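Legionella ubiquitin-specific protease A domain-containing protein (Legionella pneumophila subsp. pneumophila, PDB 5DGG) is a metaeffector candidate of unknown detailed function whose central domain, a LupA domain of the CA peptidase clan, probably acts as a ubiquitin-specific protease. Local coordinates at residues A[45-57]-A[61-72]. Residues are numbered along the deposited sequence; the frame is centred on the assembly and turned at random.
Sequences SDVFNPEVHYIMI and PGHWRGVYLSKP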
loop_
_atom_site.group_PDB
_atom_site.type_symbol
_atom_site.label_atom_id
_atom_site.label_comp_id
_atom_site.label_asym_id
_atom_site.label_seq_id
_atom_site.Cartn_x
_atom_site.Cartn_y
_atom_site.Cartn_z
ATOM N N SER A 45 -5.947 -16.261 -5.679
ATOM C CA SER A 45 -6.887 -16.125 -6.763
ATOM C C SER A 45 -6.565 -14.932 -7.685
ATOM O O SER A 45 -6.636 -15.048 -8.898
ATOM C CB SER A 45 -8.288 -16.000 -6.228
ATOM O OG SER A 45 -9.103 -15.704 -7.316
ATOM N N ASP A 46 -6.212 -13.796 -7.100
ATOM C CA ASP A 46 -5.850 -12.587 -7.846
ATOM C C ASP A 46 -4.488 -12.727 -8.532
ATOM O O ASP A 46 -4.334 -12.337 -9.687
ATOM C CB ASP A 46 -5.819 -11.398 -6.895
ATOM C CG ASP A 46 -7.197 -11.007 -6.402
ATOM O OD1 ASP A 46 -8.207 -11.332 -7.067
ATOM O OD2 ASP A 46 -7.247 -10.347 -5.365
ATOM N N VAL A 47 -3.515 -13.313 -7.840
ATOM C CA VAL A 47 -2.219 -13.564 -8.427
ATOM C C VAL A 47 -2.337 -14.324 -9.727
ATOM O O VAL A 47 -1.652 -13.996 -10.673
ATOM C CB VAL A 47 -1.274 -14.251 -7.449
ATOM C CG1 VAL A 47 -0.095 -14.883 -8.161
ATOM C CG2 VAL A 47 -0.796 -13.212 -6.449
ATOM N N PHE A 48 -3.231 -15.305 -9.765
ATOM C CA PHE A 48 -3.332 -16.191 -10.892
ATOM C C PHE A 48 -4.505 -15.861 -11.792
ATOM O O PHE A 48 -4.836 -16.640 -12.702
ATOM C CB PHE A 48 -3.328 -17.673 -10.424
ATOM C CG PHE A 48 -2.025 -18.097 -9.842
ATOM C CD1 PHE A 48 -0.911 -18.229 -10.643
ATOM C CD2 PHE A 48 -1.885 -18.320 -8.459
ATOM C CE1 PHE A 48 0.280 -18.585 -10.094
ATOM C CE2 PHE A 48 -0.674 -18.672 -7.910
ATOM C CZ PHE A 48 0.408 -18.832 -8.738
ATOM N N ASN A 49 -5.104 -14.686 -11.620
ATOM C CA ASN A 49 -6.219 -14.296 -12.441
ATOM C C ASN A 49 -5.721 -13.379 -13.554
ATOM O O ASN A 49 -5.137 -12.311 -13.275
ATOM C CB ASN A 49 -7.299 -13.601 -11.634
ATOM C CG ASN A 49 -8.461 -13.149 -12.504
ATOM O OD1 ASN A 49 -8.335 -13.093 -13.741
ATOM N ND2 ASN A 49 -9.573 -12.823 -11.891
ATOM N N PRO A 50 -5.922 -13.802 -14.833
ATOM C CA PRO A 50 -5.410 -13.053 -15.969
ATOM C C PRO A 50 -5.884 -11.609 -16.035
ATOM O O PRO A 50 -5.150 -10.769 -16.522
ATOM C CB PRO A 50 -5.954 -13.843 -17.185
ATOM C CG PRO A 50 -7.107 -14.619 -16.649
ATOM C CD PRO A 50 -6.626 -15.014 -15.284
ATOM N N GLU A 51 -7.082 -11.336 -15.546
ATOM C CA GLU A 51 -7.672 -9.997 -15.623
ATOM C C GLU A 51 -7.051 -8.970 -14.624
ATOM O O GLU A 51 -7.245 -7.768 -14.785
ATOM C CB GLU A 51 -9.181 -10.066 -15.385
ATOM C CG GLU A 51 -9.958 -11.001 -16.331
ATOM C CD GLU A 51 -10.685 -12.140 -15.604
ATOM O OE1 GLU A 51 -11.086 -11.977 -14.414
ATOM O OE2 GLU A 51 -10.867 -13.207 -16.236
ATOM N N VAL A 52 -6.375 -9.477 -13.597
ATOM C CA VAL A 52 -5.716 -8.675 -12.572
ATOM C C VAL A 52 -4.272 -8.491 -12.967
ATOM O O VAL A 52 -3.572 -9.465 -13.280
ATOM C CB VAL A 52 -5.747 -9.405 -11.218
ATOM C CG1 VAL A 52 -4.884 -8.671 -10.192
ATOM C CG2 VAL A 52 -7.171 -9.544 -10.754
ATOM N N HIS A 53 -3.824 -7.239 -12.982
ATOM C CA HIS A 53 -2.448 -6.959 -13.296
ATOM C C HIS A 53 -1.656 -6.331 -12.138
ATOM O O HIS A 53 -0.438 -6.449 -12.092
ATOM C CB HIS A 53 -2.359 -6.040 -14.481
ATOM C CG HIS A 53 -0.991 -5.992 -15.026
ATOM N ND1 HIS A 53 -0.491 -6.973 -15.852
ATOM C CD2 HIS A 53 0.037 -5.157 -14.764
ATOM C CE1 HIS A 53 0.769 -6.691 -16.144
ATOM N NE2 HIS A 53 1.116 -5.606 -15.474
ATOM N N TYR A 54 -2.347 -5.654 -11.231
ATOM C CA TYR A 54 -1.709 -5.017 -10.093
ATOM C C TYR A 54 -2.458 -5.379 -8.811
ATOM O O TYR A 54 -3.676 -5.466 -8.803
ATOM C CB TYR A 54 -1.711 -3.522 -10.220
ATOM C CG TYR A 54 -1.106 -3.002 -11.455
ATOM C CD1 TYR A 54 0.249 -2.814 -11.514
ATOM C CD2 TYR A 54 -1.882 -2.634 -12.558
ATOM C CE1 TYR A 54 0.861 -2.342 -12.635
ATOM C CE2 TYR A 54 -1.262 -2.154 -13.731
ATOM C CZ TYR A 54 0.115 -1.979 -13.722
ATOM O OH TYR A 54 0.871 -1.505 -14.800
ATOM N N ILE A 55 -1.708 -5.602 -7.726
ATOM C CA ILE A 55 -2.274 -5.902 -6.402
ATOM C C ILE A 55 -1.567 -5.019 -5.380
ATOM O O ILE A 55 -0.360 -5.067 -5.311
ATOM C CB ILE A 55 -2.098 -7.382 -6.027
ATOM C CG1 ILE A 55 -2.718 -8.292 -7.084
ATOM C CG2 ILE A 55 -2.782 -7.612 -4.702
ATOM C CD1 ILE A 55 -2.476 -9.782 -6.971
ATOM N N MET A 56 -2.319 -4.196 -4.642
ATOM C CA MET A 56 -1.801 -3.374 -3.565
ATOM C C MET A 56 -2.208 -3.927 -2.194
ATOM O O MET A 56 -3.354 -4.346 -1.974
ATOM C CB MET A 56 -2.336 -1.957 -3.619
ATOM C CG MET A 56 -2.395 -1.287 -4.965
ATOM S SD MET A 56 -2.693 0.457 -4.583
ATOM C CE MET A 56 -2.656 1.027 -6.231
ATOM N N ILE A 57 -1.329 -3.836 -1.234
ATOM C CA ILE A 57 -1.687 -4.247 0.145
ATOM C C ILE A 57 -1.190 -3.243 1.136
ATOM O O ILE A 57 0.001 -2.981 1.189
ATOM C CB ILE A 57 -1.095 -5.647 0.537
ATOM C CG1 ILE A 57 -1.250 -6.659 -0.591
ATOM C CG2 ILE A 57 -1.782 -6.137 1.827
ATOM C CD1 ILE A 57 -0.732 -8.066 -0.277
ATOM N N PRO A 61 0.192 -3.370 11.691
ATOM C CA PRO A 61 -0.400 -2.095 12.058
ATOM C C PRO A 61 0.688 -1.205 12.577
ATOM O O PRO A 61 1.871 -1.568 12.521
ATOM C CB PRO A 61 -1.364 -2.501 13.165
ATOM C CG PRO A 61 -0.578 -3.529 13.897
ATOM C CD PRO A 61 0.284 -4.246 12.871
ATOM N N GLY A 62 0.330 -0.023 13.038
ATOM C CA GLY A 62 1.348 0.876 13.533
ATOM C C GLY A 62 2.095 1.624 12.457
ATOM O O GLY A 62 1.560 2.548 11.919
ATOM N N HIS A 63 3.334 1.211 12.159
ATOM C CA HIS A 63 4.125 1.780 11.106
ATOM C C HIS A 63 3.640 1.242 9.721
ATOM O O HIS A 63 4.244 0.332 9.185
ATOM C CB HIS A 63 5.595 1.404 11.368
ATOM C CG HIS A 63 6.585 2.083 10.466
ATOM N ND1 HIS A 63 7.595 2.895 10.942
ATOM C CD2 HIS A 63 6.691 2.111 9.116
ATOM C CE1 HIS A 63 8.317 3.327 9.931
ATOM N NE2 HIS A 63 7.777 2.882 8.811
ATOM N N TRP A 64 2.570 1.821 9.179
ATOM C CA TRP A 64 1.990 1.381 7.914
ATOM C C TRP A 64 3.010 1.427 6.801
ATOM O O TRP A 64 3.824 2.353 6.725
ATOM C CB TRP A 64 0.778 2.248 7.540
ATOM C CG TRP A 64 -0.376 2.018 8.507
ATOM C CD1 TRP A 64 -0.755 2.826 9.555
ATOM C CD2 TRP A 64 -1.268 0.927 8.495
ATOM N NE1 TRP A 64 -1.833 2.283 10.209
ATOM C CE2 TRP A 64 -2.185 1.122 9.571
ATOM C CE3 TRP A 64 -1.401 -0.190 7.685
ATOM C CZ2 TRP A 64 -3.197 0.216 9.862
ATOM C CZ3 TRP A 64 -2.439 -1.064 7.943
ATOM C CH2 TRP A 64 -3.315 -0.874 9.051
ATOM N N ARG A 65 2.987 0.386 5.987
ATOM C CA ARG A 65 3.777 0.274 4.789
ATOM C C ARG A 65 2.905 -0.205 3.627
ATOM O O ARG A 65 1.795 -0.710 3.809
ATOM C CB ARG A 65 4.947 -0.696 5.026
ATOM C CG ARG A 65 5.987 -0.207 6.021
ATOM C CD ARG A 65 7.073 -1.248 6.233
ATOM N NE ARG A 65 8.014 -0.847 7.261
ATOM C CZ ARG A 65 7.893 -1.106 8.571
ATOM N NH1 ARG A 65 6.882 -1.781 9.076
ATOM N NH2 ARG A 65 8.820 -0.678 9.389
ATOM N N GLY A 66 3.387 -0.009 2.420
ATOM C CA GLY A 66 2.653 -0.419 1.240
ATOM C C GLY A 66 3.383 -1.465 0.437
ATOM O O GLY A 66 4.602 -1.456 0.341
ATOM N N VAL A 67 2.629 -2.430 -0.063
ATOM C CA VAL A 67 3.127 -3.454 -0.920
ATOM C C VAL A 67 2.420 -3.371 -2.260
ATOM O O VAL A 67 1.164 -3.405 -2.308
ATOM C CB VAL A 67 2.835 -4.828 -0.284
ATOM C CG1 VAL A 67 3.187 -5.967 -1.232
ATOM C CG2 VAL A 67 3.544 -4.940 1.026
ATOM N N TYR A 68 3.182 -3.295 -3.337
ATOM C CA TYR A 68 2.643 -3.144 -4.702
ATOM C C TYR A 68 3.216 -4.203 -5.613
ATOM O O TYR A 68 4.419 -4.186 -5.928
ATOM C CB TYR A 68 2.881 -1.721 -5.262
ATOM C CG TYR A 68 2.518 -0.714 -4.244
ATOM C CD1 TYR A 68 1.227 -0.277 -4.152
ATOM C CD2 TYR A 68 3.462 -0.198 -3.360
ATOM C CE1 TYR A 68 0.847 0.602 -3.179
ATOM C CE2 TYR A 68 3.095 0.675 -2.380
ATOM C CZ TYR A 68 1.783 1.057 -2.279
ATOM O OH TYR A 68 1.373 1.988 -1.345
ATOM N N LEU A 69 2.353 -5.129 -6.022
ATOM C CA LEU A 69 2.736 -6.221 -6.911
ATOM C C LEU A 69 2.252 -5.932 -8.321
ATOM O O LEU A 69 1.064 -5.608 -8.526
ATOM C CB LEU A 69 2.136 -7.558 -6.420
ATOM C CG LEU A 69 2.458 -8.834 -7.216
ATOM C CD1 LEU A 69 3.915 -9.266 -7.118
ATOM C CD2 LEU A 69 1.597 -10.003 -6.746
ATOM N N SER A 70 3.164 -6.034 -9.265
ATOM C CA SER A 70 2.915 -5.845 -10.678
ATOM C C SER A 70 3.246 -7.141 -11.364
ATOM O O SER A 70 4.335 -7.714 -11.178
ATOM C CB SER A 70 3.816 -4.743 -11.283
ATOM O OG SER A 70 3.586 -3.531 -10.669
ATOM N N LYS A 71 2.322 -7.630 -12.176
ATOM C CA LYS A 71 2.548 -8.859 -12.965
ATOM C C LYS A 71 3.423 -8.622 -14.169
ATOM O O LYS A 71 3.627 -7.453 -14.594
ATOM C CB LYS A 71 1.210 -9.416 -13.402
ATOM C CG LYS A 71 0.463 -10.004 -12.262
ATOM C CD LYS A 71 -0.705 -10.807 -12.768
ATOM C CE LYS A 71 -1.624 -11.132 -11.639
ATOM N NZ LYS A 71 -2.720 -11.979 -12.183
ATOM N N PRO A 72 3.969 -9.722 -14.759
ATOM C CA PRO A 72 4.880 -9.513 -15.922
ATOM C C PRO A 72 4.224 -8.865 -17.164
ATOM O O PRO A 72 3.059 -9.131 -17.457
ATOM C CB PRO A 72 5.409 -10.927 -16.235
ATOM C CG PRO A 72 4.504 -11.882 -15.519
ATOM C CD PRO A 72 3.823 -11.147 -14.401
HETATM O O HOH W 1 3.752 -4.638 -15.612
#
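Ile-55 and Ile-57 form antiparallel hydrogen-bonded pairs with Leu-69 and Val-67, the axes of strands 54-57 and 65-70 coming within 4.7 Å at an angle of 169°, and Lys-71 N extends the pattern to His-53 O. Beyond the strand, the Lys-71 chain runs extended to the end of helix 33-47, where NZ donates to Asp-46 O at 3.0 Å, in the carbonyl plane, and to Val-47 O at 2.7 Å, from well above the plane of Val-47's own carbonyl. A weak bond reaches Val-52 O, so the ammonium ties the helix end to the turn at 49-52; these carbonyls would probably stabilise its charge. With its CG anti to the backbone N (chi1 -166°), the His-53 ring comes back alongside Lys-71, whose CB lies over one face, 4.1 Å from the centroid. A water joins His-53 NE2 to Lys-71 O. On one sheet face Leu-69 CD2, in one of two conformers, touches Val-47 CG2 and Ile-55 CD1 in a small methyl cluster; on the other, Met-56 SD meets the edge of the Tyr-68 ring, 3.8 Å from CE1. The hairpin lies centrally in the mixed sheet, between strands 22-29 and 81-86: Leu-69 also touches Tyr-81, while helix 132-146 covers Met-56 and Tyr-68, whose OH bonds to Ser-140.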